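Local coordinates for FERM, RhoGEF and pleckstrin domain-containing protein 2 (Mus musculus, PDB 4GYV), which acts as a guanine nucleotide exchange factor that activates the GTPase RAC1 and takes part in semaphorin responses and actin remodelling, its DH domain being described here, at residues D25-I29 with L146-K152; W32-L37 with V132-F136; R90-L96 with D177-E183. One frame throughout, in Å; residues are numbered along the deposited sequence.

Contact 1: D25-I29 with L146-K152; sequences DLEVI and LNTFLLK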
loop_
_atom_site.group_PDB
_atom_site.type_symbol
_atom_site.label_atom_id
_atom_site.label_comp_id
_atom_site.label_asym_id
_atom_site.label_seq_id
_atom_site.Cartn_x
_atom_site.Cartn_y
_atom_site.Cartn_z
ATOM N N ASP A 25 3.882 2.004 -10.559
ATOM C CA ASP A 25 3.514 2.570 -11.857
ATOM C C ASP A 25 3.725 1.543 -12.969
ATOM O O ASP A 25 2.855 1.359 -13.819
ATOM C CB ASP A 25 4.271 3.877 -12.147
ATOM C CG ASP A 25 3.715 5.068 -11.364
ATOM O OD1 ASP A 25 2.545 4.982 -10.916
ATOM O OD2 ASP A 25 4.440 6.089 -11.206
ATOM N N LEU A 26 4.861 0.856 -12.948
ATOM C CA LEU A 26 5.067 -0.255 -13.857
ATOM C C LEU A 26 3.969 -1.321 -13.735
ATOM O O LEU A 26 3.565 -1.924 -14.730
ATOM C CB LEU A 26 6.419 -0.912 -13.609
ATOM C CG LEU A 26 7.647 -0.083 -13.955
ATOM C CD1 LEU A 26 8.886 -0.982 -13.896
ATOM C CD2 LEU A 26 7.491 0.624 -15.325
ATOM N N GLU A 27 3.485 -1.565 -12.521
ATOM C CA GLU A 27 2.442 -2.584 -12.364
ATOM C C GLU A 27 1.138 -2.250 -13.116
ATOM O O GLU A 27 0.384 -3.152 -13.459
ATOM C CB GLU A 27 2.202 -2.934 -10.891
ATOM C CG GLU A 27 3.457 -3.480 -10.238
ATOM C CD GLU A 27 3.279 -3.970 -8.809
ATOM O OE1 GLU A 27 2.287 -3.623 -8.113
ATOM O OE2 GLU A 27 4.183 -4.718 -8.391
ATOM N N VAL A 28 0.889 -0.971 -13.381
ATOM C CA VAL A 28 -0.238 -0.584 -14.213
ATOM C C VAL A 28 -0.139 -1.287 -15.557
ATOM O O VAL A 28 -1.137 -1.740 -16.110
ATOM C CB VAL A 28 -0.277 0.923 -14.499
ATOM C CG1 VAL A 28 -1.456 1.239 -15.409
ATOM C CG2 VAL A 28 -0.385 1.702 -13.222
ATOM N N ILE A 29 1.077 -1.387 -16.080
ATOM C CA ILE A 29 1.283 -2.062 -17.357
ATOM C C ILE A 29 1.440 -3.556 -17.206
ATOM O O ILE A 29 0.740 -4.321 -17.860
ATOM C CB ILE A 29 2.539 -1.569 -18.043
ATOM C CG1 ILE A 29 2.408 -0.093 -18.380
ATOM C CG2 ILE A 29 2.816 -2.387 -19.276
ATOM C CD1 ILE A 29 3.768 0.540 -18.646
ATOM N N LEU A 146 -2.494 5.510 -20.345
ATOM C CA LEU A 146 -1.628 4.349 -20.304
ATOM C C LEU A 146 -0.274 4.569 -20.967
ATOM O O LEU A 146 0.764 4.401 -20.329
ATOM C CB LEU A 146 -2.309 3.115 -20.895
ATOM C CG LEU A 146 -1.254 2.023 -20.747
ATOM C CD1 LEU A 146 -1.498 1.124 -19.546
ATOM C CD2 LEU A 146 -1.102 1.266 -22.027
ATOM N N ASN A 147 -0.280 4.963 -22.232
ATOM C CA ASN A 147 0.976 5.201 -22.924
ATOM C C ASN A 147 1.965 6.138 -22.204
ATOM O O ASN A 147 3.160 6.060 -22.437
ATOM C CB ASN A 147 0.725 5.669 -24.362
ATOM C CG ASN A 147 0.320 4.526 -25.294
ATOM O OD1 ASN A 147 0.399 3.356 -24.929
ATOM N ND2 ASN A 147 -0.094 4.866 -26.509
ATOM N N THR A 148 1.505 7.006 -21.314
ATOM C CA THR A 148 2.463 7.902 -20.681
ATOM C C THR A 148 3.258 7.188 -19.574
ATOM O O THR A 148 4.317 7.657 -19.140
ATOM C CB THR A 148 1.845 9.261 -20.236
ATOM O OG1 THR A 148 1.290 9.144 -18.945
ATOM C CG2 THR A 148 0.752 9.727 -21.186
ATOM N N PHE A 149 2.760 6.030 -19.149
ATOM C CA PHE A 149 3.518 5.171 -18.252
ATOM C C PHE A 149 4.735 4.623 -18.954
ATOM O O PHE A 149 5.714 4.305 -18.310
ATOM C CB PHE A 149 2.673 4.001 -17.735
ATOM C CG PHE A 149 1.617 4.404 -16.742
ATOM C CD1 PHE A 149 1.914 4.489 -15.384
ATOM C CD2 PHE A 149 0.325 4.720 -17.167
ATOM C CE1 PHE A 149 0.937 4.872 -14.454
ATOM C CE2 PHE A 149 -0.653 5.100 -16.248
ATOM C CZ PHE A 149 -0.345 5.172 -14.887
ATOM N N LEU A 150 4.677 4.496 -20.276
ATOM C CA LEU A 150 5.822 3.995 -21.033
ATOM C C LEU A 150 7.016 4.947 -21.090
ATOM O O LEU A 150 8.132 4.531 -21.407
ATOM C CB LEU A 150 5.399 3.632 -22.435
ATOM C CG LEU A 150 4.619 2.339 -22.473
ATOM C CD1 LEU A 150 4.214 2.049 -23.907
ATOM C CD2 LEU A 150 5.505 1.260 -21.950
ATOM N N LEU A 151 6.790 6.219 -20.773
ATOM C CA LEU A 151 7.885 7.185 -20.694
ATOM C C LEU A 151 8.591 7.140 -19.334
ATOM O O LEU A 151 9.591 7.816 -19.145
ATOM C CB LEU A 151 7.372 8.606 -20.930
ATOM C CG LEU A 151 6.607 8.860 -22.219
ATOM C CD1 LEU A 151 5.798 10.132 -22.118
ATOM C CD2 LEU A 151 7.578 8.948 -23.345
ATOM N N LYS A 152 8.059 6.374 -18.381
ATOM C CA LYS A 152 8.607 6.391 -17.025
ATOM C C LYS A 152 9.954 5.676 -16.867
ATOM O O LYS A 152 10.859 6.232 -16.254
ATOM C CB LYS A 152 7.570 5.940 -15.978
ATOM C CG LYS A 152 6.343 6.829 -16.000
ATOM C CD LYS A 152 5.456 6.781 -14.752
ATOM C CE LYS A 152 4.701 8.130 -14.616
ATOM N NZ LYS A 152 4.061 8.327 -13.273
#
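Phe-149 packs its ring against Val-28 and its CB against Ile-29, joining the long first helix of the all-helical DH domain to the short turn of chain that leads into helix 152-170. At the base of the side chain, Phe-149 CB rests on Ile-29 CD1, 3.7 Å away, the two side chains running antiparallel past one another. With CG anti to its own carbonyl carbon (chi1 -72°), the ring is carried across to the helix. Phe-149 CD1 comes next, 3.6 Å from Asp-25 O. Phe-149 CE1 then meets Val-28 CG2 at 3.6 Å, and the tip CZ touches the same methyl. The other branch, Val-28 CG1, stands over one face of the Phe-149 ring in a CH-pi contact, 4.1 Å from the centroid and 15° off the normal, nearest to CE2 and CZ.

Apolar packing continues along both segments, with Val-28 CG1 reaching Leu-146 CD1 and Ile-29 CD1 reaching Leu-150 CD2. All the touching residues are buried, including a charged pair at the other end: Lys-152, extended beyond CG, forms a salt bridge with Asp-25. The two carboxylate oxygens have different tasks. OD1 lies at the edge of the Phe-149 ring, in its plane, and is hydrogen-bonded to Tyr-143 OH, whose ring also meets Phe-149 edge-to-face. Lys-152 NZ approaches Asp-25 OD2 at 3.1 Å, from above the carboxylate plane and 64° out of it.

Contact 2: W32-L37 with V132-F136; sequences WFRSVL and VYKEF
Phe-33 and Phe-136 form the dense part of this contact. CD1 of Phe-33 stands over one face of the Phe-136 ring, offset toward the rim, and the centroids are 5.1 Å apart with the planes turned by 44°, an oblique arrangement. The backbone joins in: Phe-33 CA lies 4.0 Å from the centroid of the Phe-136 ring as a CH-pi contact, and Trp-32 O comes near CE1 of that ring. Because Phe-33 CG is anti to its backbone N (chi1 -168°), the ring reaches on to Tyr-133, where its edge meets the tyrosine face in a T-shaped pair with centroids 5.3 Å apart. Phe-33, Tyr-133 and Phe-136 thus make an aromatic cluster between helix 7-39 and helix 127-137 of the DH domain; the segments 32-37 and 132-136 run at 135°, with axes 10.8 Å apart at closest approach. Leu-146 packs on all three rings, while the Tyr-133 hydroxyl is hydrogen-bonded to Asn-147 OD1.

Beside the cluster the contact thins to single methyl groups. Val-36, partly exposed, meets Val-132 closely, CG1 to CG1, and lays its CG2 methyl 4.1 Å from the ring carbon Phe-136 CD1. Leu-37 CD2 makes a distant apolar approach to Val-132 CG1, 4.4 Å away. At the other margin, of its side chain, Trp-32, also partly exposed, brings CB to the contact, 3.9 Å from Phe-136 CZ; its indole leads away from helix 127-137, and the residue packs on Leu-215 of a third subunit.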
loop_
_atom_site.group_PDB
_atom_site.type_symbol
_atom_site.label_atom_id
_atom_site.label_comp_id
_atom_site.label_asym_id
_atom_site.label_seq_id
_atom_site.Cartn_x
_atom_site.Cartn_y
_atom_site.Cartn_z
ATOM N N TRP A 32 -1.986 -4.869 -14.562
ATOM C CA TRP A 32 -3.388 -4.494 -14.722
ATOM C C TRP A 32 -3.857 -4.348 -16.154
ATOM O O TRP A 32 -4.973 -4.771 -16.490
ATOM C CB TRP A 32 -3.701 -3.258 -13.888
ATOM C CG TRP A 32 -3.349 -3.562 -12.494
ATOM C CD1 TRP A 32 -2.316 -3.065 -11.800
ATOM C CD2 TRP A 32 -3.988 -4.512 -11.641
ATOM N NE1 TRP A 32 -2.269 -3.611 -10.552
ATOM C CE2 TRP A 32 -3.289 -4.509 -10.424
ATOM C CE3 TRP A 32 -5.092 -5.358 -11.782
ATOM C CZ2 TRP A 32 -3.645 -5.324 -9.349
ATOM C CZ3 TRP A 32 -5.445 -6.166 -10.712
ATOM C CH2 TRP A 32 -4.726 -6.138 -9.514
ATOM N N PHE A 33 -2.999 -3.765 -16.980
ATOM C CA PHE A 33 -3.269 -3.607 -18.386
ATOM C C PHE A 33 -3.238 -4.972 -19.034
ATOM O O PHE A 33 -4.134 -5.351 -19.800
ATOM C CB PHE A 33 -2.196 -2.720 -19.025
ATOM C CG PHE A 33 -2.537 -2.266 -20.416
ATOM C CD1 PHE A 33 -3.813 -1.798 -20.713
ATOM C CD2 PHE A 33 -1.586 -2.298 -21.426
ATOM C CE1 PHE A 33 -4.141 -1.390 -22.001
ATOM C CE2 PHE A 33 -1.908 -1.886 -22.720
ATOM C CZ PHE A 33 -3.185 -1.427 -23.000
ATOM N N ARG A 34 -2.194 -5.716 -18.711
ATOM C CA ARG A 34 -1.988 -7.027 -19.295
ATOM C C ARG A 34 -3.156 -7.946 -18.991
ATOM O O ARG A 34 -3.548 -8.757 -19.821
ATOM C CB ARG A 34 -0.729 -7.629 -18.713
ATOM C CG ARG A 34 -0.245 -8.838 -19.428
ATOM C CD ARG A 34 0.743 -9.472 -18.534
ATOM N NE ARG A 34 1.993 -9.776 -19.198
ATOM C CZ ARG A 34 3.178 -9.542 -18.661
ATOM N NH1 ARG A 34 3.264 -8.977 -17.457
ATOM N NH2 ARG A 34 4.267 -9.872 -19.340
ATOM N N SER A 35 -3.694 -7.812 -17.785
ATOM C CA SER A 35 -4.882 -8.539 -17.383
ATOM C C SER A 35 -6.028 -8.286 -18.357
ATOM O O SER A 35 -6.648 -9.222 -18.872
ATOM C CB SER A 35 -5.300 -8.096 -15.998
ATOM O OG SER A 35 -5.999 -9.123 -15.333
ATOM N N VAL A 36 -6.293 -7.012 -18.610
ATOM C CA VAL A 36 -7.370 -6.603 -19.499
ATOM C C VAL A 36 -7.090 -7.011 -20.941
ATOM O O VAL A 36 -7.974 -7.521 -21.627
ATOM C CB VAL A 36 -7.609 -5.082 -19.409
ATOM C CG1 VAL A 36 -8.232 -4.574 -20.654
ATOM C CG2 VAL A 36 -8.520 -4.766 -18.260
ATOM N N LEU A 37 -5.857 -6.790 -21.393
ATOM C CA LEU A 37 -5.459 -7.123 -22.755
ATOM C C LEU A 37 -5.683 -8.596 -23.102
ATOM O O LEU A 37 -6.037 -8.950 -24.242
ATOM C CB LEU A 37 -3.985 -6.804 -22.945
ATOM C CG LEU A 37 -3.572 -5.375 -23.265
ATOM C CD1 LEU A 37 -2.107 -5.391 -23.622
ATOM C CD2 LEU A 37 -4.388 -4.871 -24.404
ATOM N N VAL A 132 -10.505 -0.868 -25.819
ATOM C CA VAL A 132 -9.905 -1.439 -24.618
ATOM C C VAL A 132 -9.041 -0.447 -23.845
ATOM O O VAL A 132 -9.103 -0.411 -22.612
ATOM C CB VAL A 132 -9.078 -2.671 -24.949
ATOM C CG1 VAL A 132 -8.342 -3.149 -23.721
ATOM C CG2 VAL A 132 -9.981 -3.758 -25.502
ATOM N N TYR A 133 -8.240 0.339 -24.571
ATOM C CA TYR A 133 -7.506 1.472 -24.005
ATOM C C TYR A 133 -8.454 2.433 -23.307
ATOM O O TYR A 133 -8.295 2.733 -22.124
ATOM C CB TYR A 133 -6.794 2.249 -25.104
ATOM C CG TYR A 133 -5.313 1.982 -25.259
ATOM C CD1 TYR A 133 -4.376 2.735 -24.576
ATOM C CD2 TYR A 133 -4.858 1.014 -26.127
ATOM C CE1 TYR A 133 -3.030 2.506 -24.738
ATOM C CE2 TYR A 133 -3.522 0.778 -26.296
ATOM C CZ TYR A 133 -2.604 1.519 -25.604
ATOM O OH TYR A 133 -1.250 1.260 -25.793
ATOM N N LYS A 134 -9.448 2.909 -24.051
ATOM C CA LYS A 134 -10.376 3.914 -23.555
ATOM C C LYS A 134 -10.991 3.451 -22.243
ATOM O O LYS A 134 -11.079 4.220 -21.283
ATOM C CB LYS A 134 -11.440 4.207 -24.618
ATOM C CG LYS A 134 -12.396 5.355 -24.304
ATOM C CD LYS A 134 -13.147 5.803 -25.561
ATOM C CE LYS A 134 -14.187 6.879 -25.250
ATOM N NZ LYS A 134 -14.911 7.399 -26.463
ATOM N N GLU A 135 -11.356 2.172 -22.183
ATOM C CA GLU A 135 -12.016 1.632 -21.002
ATOM C C GLU A 135 -11.039 1.464 -19.853
ATOM O O GLU A 135 -11.385 1.713 -18.690
ATOM C CB GLU A 135 -12.693 0.299 -21.321
ATOM C CG GLU A 135 -13.336 -0.396 -20.111
ATOM C CD GLU A 135 -14.653 0.240 -19.633
ATOM O OE1 GLU A 135 -15.052 -0.055 -18.478
ATOM O OE2 GLU A 135 -15.291 1.008 -20.401
ATOM N N PHE A 136 -9.821 1.036 -20.176
ATOM C CA PHE A 136 -8.824 0.837 -19.145
ATOM C C PHE A 136 -8.472 2.167 -18.509
ATOM O O PHE A 136 -8.288 2.262 -17.296
ATOM C CB PHE A 136 -7.563 0.165 -19.691
ATOM C CG PHE A 136 -6.557 -0.166 -18.624
ATOM C CD1 PHE A 136 -6.871 -1.068 -17.613
ATOM C CD2 PHE A 136 -5.307 0.439 -18.609
ATOM C CE1 PHE A 136 -5.945 -1.359 -16.616
ATOM C CE2 PHE A 136 -4.386 0.151 -17.621
ATOM C CZ PHE A 136 -4.704 -0.745 -16.629
#

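Contact 3: R90-L96 with D177-E183; sequences RIGDILL and DYADCHE
Hydrogen bonds from the start of helix 92-102 converge on Asp-177. Ile-91, the N-cap residue, gives its backbone N-H to Asp-177 OD2 at 2.9 Å in a nearly straight bond (174°). Gly-92 N reaches the same oxygen at 3.0 Å with a more bent angle of 147°, and both donors arrive on its syn side; a weak bond also runs from Gly-92 N to OD1. Replacing Asp-177 by a leucine would take away both oxygens and is likely to leave these two amides, at the opening of the helix, without their acceptor.

Charge pairing lies alongside. Arg-90 NH2 forms a salt bridge with Asp-180 OD2 at 3.2 Å, the oxygen at the edge of the guanidinium and the hydrogen bond weak. Asp-93, its CG placed between backbone N and carbonyl carbon, sets its carboxylate over one guanidinium face, an interaction of charges alone, and has a further salt bridge to Arg-72.

Van der Waals packing completes the interface. Gly-92 lets the backbones come close, its CA 4.7 Å from that of Cys-181 and 3.7 Å from the SG. Further along, Leu-96 CD1 lies against Glu-183 CB.

The helical segments run side by side at 24°, 7.8 Å between axes. Behind them in the DH bundle, Ile-91 and Leu-95 pack on helices 56-77 and 152-170, so helix 92-102 is bordered by three helices here.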
loop_
_atom_site.group_PDB
_atom_site.type_symbol
_atom_site.label_atom_id
_atom_site.label_comp_id
_atom_site.label_asym_id
_atom_site.label_seq_id
_atom_site.Cartn_x
_atom_site.Cartn_y
_atom_site.Cartn_z
ATOM N N ARG A 90 25.368 3.956 4.534
ATOM C CA ARG A 90 25.807 4.329 3.206
ATOM C C ARG A 90 24.979 3.578 2.196
ATOM O O ARG A 90 24.229 2.684 2.562
ATOM C CB ARG A 90 27.276 4.003 3.029
ATOM C CG ARG A 90 27.581 2.600 3.328
ATOM C CD ARG A 90 28.896 2.248 2.733
ATOM N NE ARG A 90 29.074 0.801 2.646
ATOM C CZ ARG A 90 29.854 0.223 1.738
ATOM N NH1 ARG A 90 29.971 -1.109 1.715
ATOM N NH2 ARG A 90 30.500 0.996 0.848
ATOM N N ILE A 91 25.130 3.934 0.925
ATOM C CA ILE A 91 24.235 3.450 -0.113
ATOM C C ILE A 91 25.000 3.180 -1.411
ATOM O O ILE A 91 24.515 2.470 -2.303
ATOM C CB ILE A 91 23.123 4.488 -0.373
ATOM C CG1 ILE A 91 22.006 3.901 -1.218
ATOM C CG2 ILE A 91 23.701 5.706 -1.080
ATOM C CD1 ILE A 91 21.321 2.779 -0.566
ATOM N N GLY A 92 26.206 3.731 -1.497
ATOM C CA GLY A 92 26.961 3.766 -2.741
ATOM C C GLY A 92 27.377 2.422 -3.302
ATOM O O GLY A 92 27.459 2.253 -4.513
ATOM N N ASP A 93 27.656 1.469 -2.424
ATOM C CA ASP A 93 28.023 0.127 -2.858
ATOM C C ASP A 93 26.878 -0.515 -3.620
ATOM O O ASP A 93 27.095 -1.185 -4.633
ATOM C CB ASP A 93 28.402 -0.750 -1.664
ATOM C CG ASP A 93 27.426 -0.624 -0.502
ATOM O OD1 ASP A 93 26.761 0.432 -0.372
ATOM O OD2 ASP A 93 27.335 -1.580 0.293
ATOM N N ILE A 94 25.662 -0.292 -3.122
ATOM C CA ILE A 94 24.459 -0.838 -3.717
ATOM C C ILE A 94 24.176 -0.155 -5.059
ATOM O O ILE A 94 23.966 -0.825 -6.069
ATOM C CB ILE A 94 23.281 -0.713 -2.736
ATOM C CG1 ILE A 94 23.565 -1.573 -1.514
ATOM C CG2 ILE A 94 21.955 -1.119 -3.372
ATOM C CD1 ILE A 94 22.491 -1.541 -0.526
ATOM N N LEU A 95 24.207 1.171 -5.063
ATOM C CA LEU A 95 24.048 1.936 -6.291
ATOM C C LEU A 95 25.024 1.485 -7.364
ATOM O O LEU A 95 24.678 1.354 -8.542
ATOM C CB LEU A 95 24.260 3.422 -6.018
ATOM C CG LEU A 95 23.287 4.030 -5.018
ATOM C CD1 LEU A 95 23.595 5.482 -4.817
ATOM C CD2 LEU A 95 21.862 3.852 -5.492
ATOM N N LEU A 96 26.259 1.259 -6.962
ATOM C CA LEU A 96 27.278 0.931 -7.928
ATOM C C LEU A 96 27.017 -0.434 -8.503
ATOM O O LEU A 96 27.161 -0.642 -9.695
ATOM C CB LEU A 96 28.631 0.947 -7.268
ATOM C CG LEU A 96 29.765 0.339 -8.073
ATOM C CD1 LEU A 96 30.003 1.172 -9.292
ATOM C CD2 LEU A 96 30.993 0.275 -7.208
ATOM N N ASP A 177 31.771 6.422 1.389
ATOM C CA ASP A 177 30.887 6.279 0.247
ATOM C C ASP A 177 31.318 7.026 -1.027
ATOM O O ASP A 177 30.695 6.869 -2.072
ATOM C CB ASP A 177 29.454 6.656 0.642
ATOM C CG ASP A 177 28.443 5.624 0.198
ATOM O OD1 ASP A 177 28.887 4.537 -0.241
ATOM O OD2 ASP A 177 27.219 5.890 0.306
ATOM N N TYR A 178 32.382 7.815 -0.949
ATOM C CA TYR A 178 32.778 8.651 -2.082
ATOM C C TYR A 178 33.057 7.852 -3.349
ATOM O O TYR A 178 32.415 8.069 -4.369
ATOM C CB TYR A 178 33.987 9.505 -1.720
ATOM C CG TYR A 178 34.336 10.563 -2.738
ATOM C CD1 TYR A 178 33.667 11.777 -2.758
ATOM C CD2 TYR A 178 35.352 10.356 -3.661
ATOM C CE1 TYR A 178 33.994 12.753 -3.680
ATOM C CE2 TYR A 178 35.683 11.319 -4.585
ATOM C CZ TYR A 178 35.007 12.517 -4.592
ATOM O OH TYR A 178 35.341 13.482 -5.517
ATOM N N ALA A 179 33.997 6.915 -3.269
ATOM C CA ALA A 179 34.438 6.144 -4.433
ATOM C C ALA A 179 33.333 5.333 -5.090
ATOM O O ALA A 179 33.232 5.291 -6.320
ATOM C CB ALA A 179 35.527 5.235 -4.042
ATOM N N ASP A 180 32.528 4.658 -4.275
ATOM C CA ASP A 180 31.472 3.843 -4.824
ATOM C C ASP A 180 30.446 4.724 -5.531
ATOM O O ASP A 180 29.870 4.326 -6.534
ATOM C CB ASP A 180 30.805 2.995 -3.731
ATOM C CG ASP A 180 31.655 1.805 -3.290
ATOM O OD1 ASP A 180 32.597 1.412 -4.015
ATOM O OD2 ASP A 180 31.358 1.248 -2.211
ATOM N N CYS A 181 30.212 5.925 -5.020
ATOM C CA CYS A 181 29.178 6.773 -5.597
ATOM C C CYS A 181 29.645 7.364 -6.902
ATOM O O CYS A 181 28.878 7.459 -7.861
ATOM C CB CYS A 181 28.773 7.878 -4.635
ATOM S SG CYS A 181 27.644 7.307 -3.355
ATOM N N HIS A 182 30.910 7.758 -6.938
ATOM C CA HIS A 182 31.482 8.303 -8.155
ATOM C C HIS A 182 31.502 7.240 -9.233
ATOM O O HIS A 182 31.168 7.508 -10.389
ATOM C CB HIS A 182 32.875 8.892 -7.904
ATOM C CG HIS A 182 32.846 10.331 -7.481
ATOM N ND1 HIS A 182 33.144 11.367 -8.344
ATOM C CD2 HIS A 182 32.533 10.911 -6.296
ATOM C CE1 HIS A 182 33.023 12.520 -7.706
ATOM N NE2 HIS A 182 32.653 12.270 -6.463
ATOM N N GLU A 183 31.866 6.027 -8.847
ATOM C CA GLU A 183 31.861 4.911 -9.779
ATOM C C GLU A 183 30.463 4.688 -10.349
ATOM O O GLU A 183 30.287 4.563 -11.560
ATOM C CB GLU A 183 32.393 3.646 -9.102
ATOM C CG GLU A 183 33.847 3.379 -9.382
ATOM C CD GLU A 183 34.145 3.467 -10.863
ATOM O OE1 GLU A 183 35.119 4.163 -11.239
ATOM O OE2 GLU A 183 33.393 2.847 -11.652
#

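Contacts 1 and 2 are neighbours, their centres 12 Å apart, and both use helix 7-39, which meets first the 146-152 turn and then helix 127-137. They touch directly: Leu-146 CD2 packs on Phe-33 CE2, and Val-28 O probably accepts a hydrogen bond from Phe-33 N. Contact 3 stands apart, about 16 Å from contact 1 and 25 Å from contact 2 between nearest atoms, and lies across the chain's centre from contact 2. The chemistry changes accordingly. Contact 1, the most central and wholly buried, combines apolar packing with one salt bridge; contact 2, mostly buried, has no hydrogen bonds across it; contact 3, partly buried, depends largely on carboxylates.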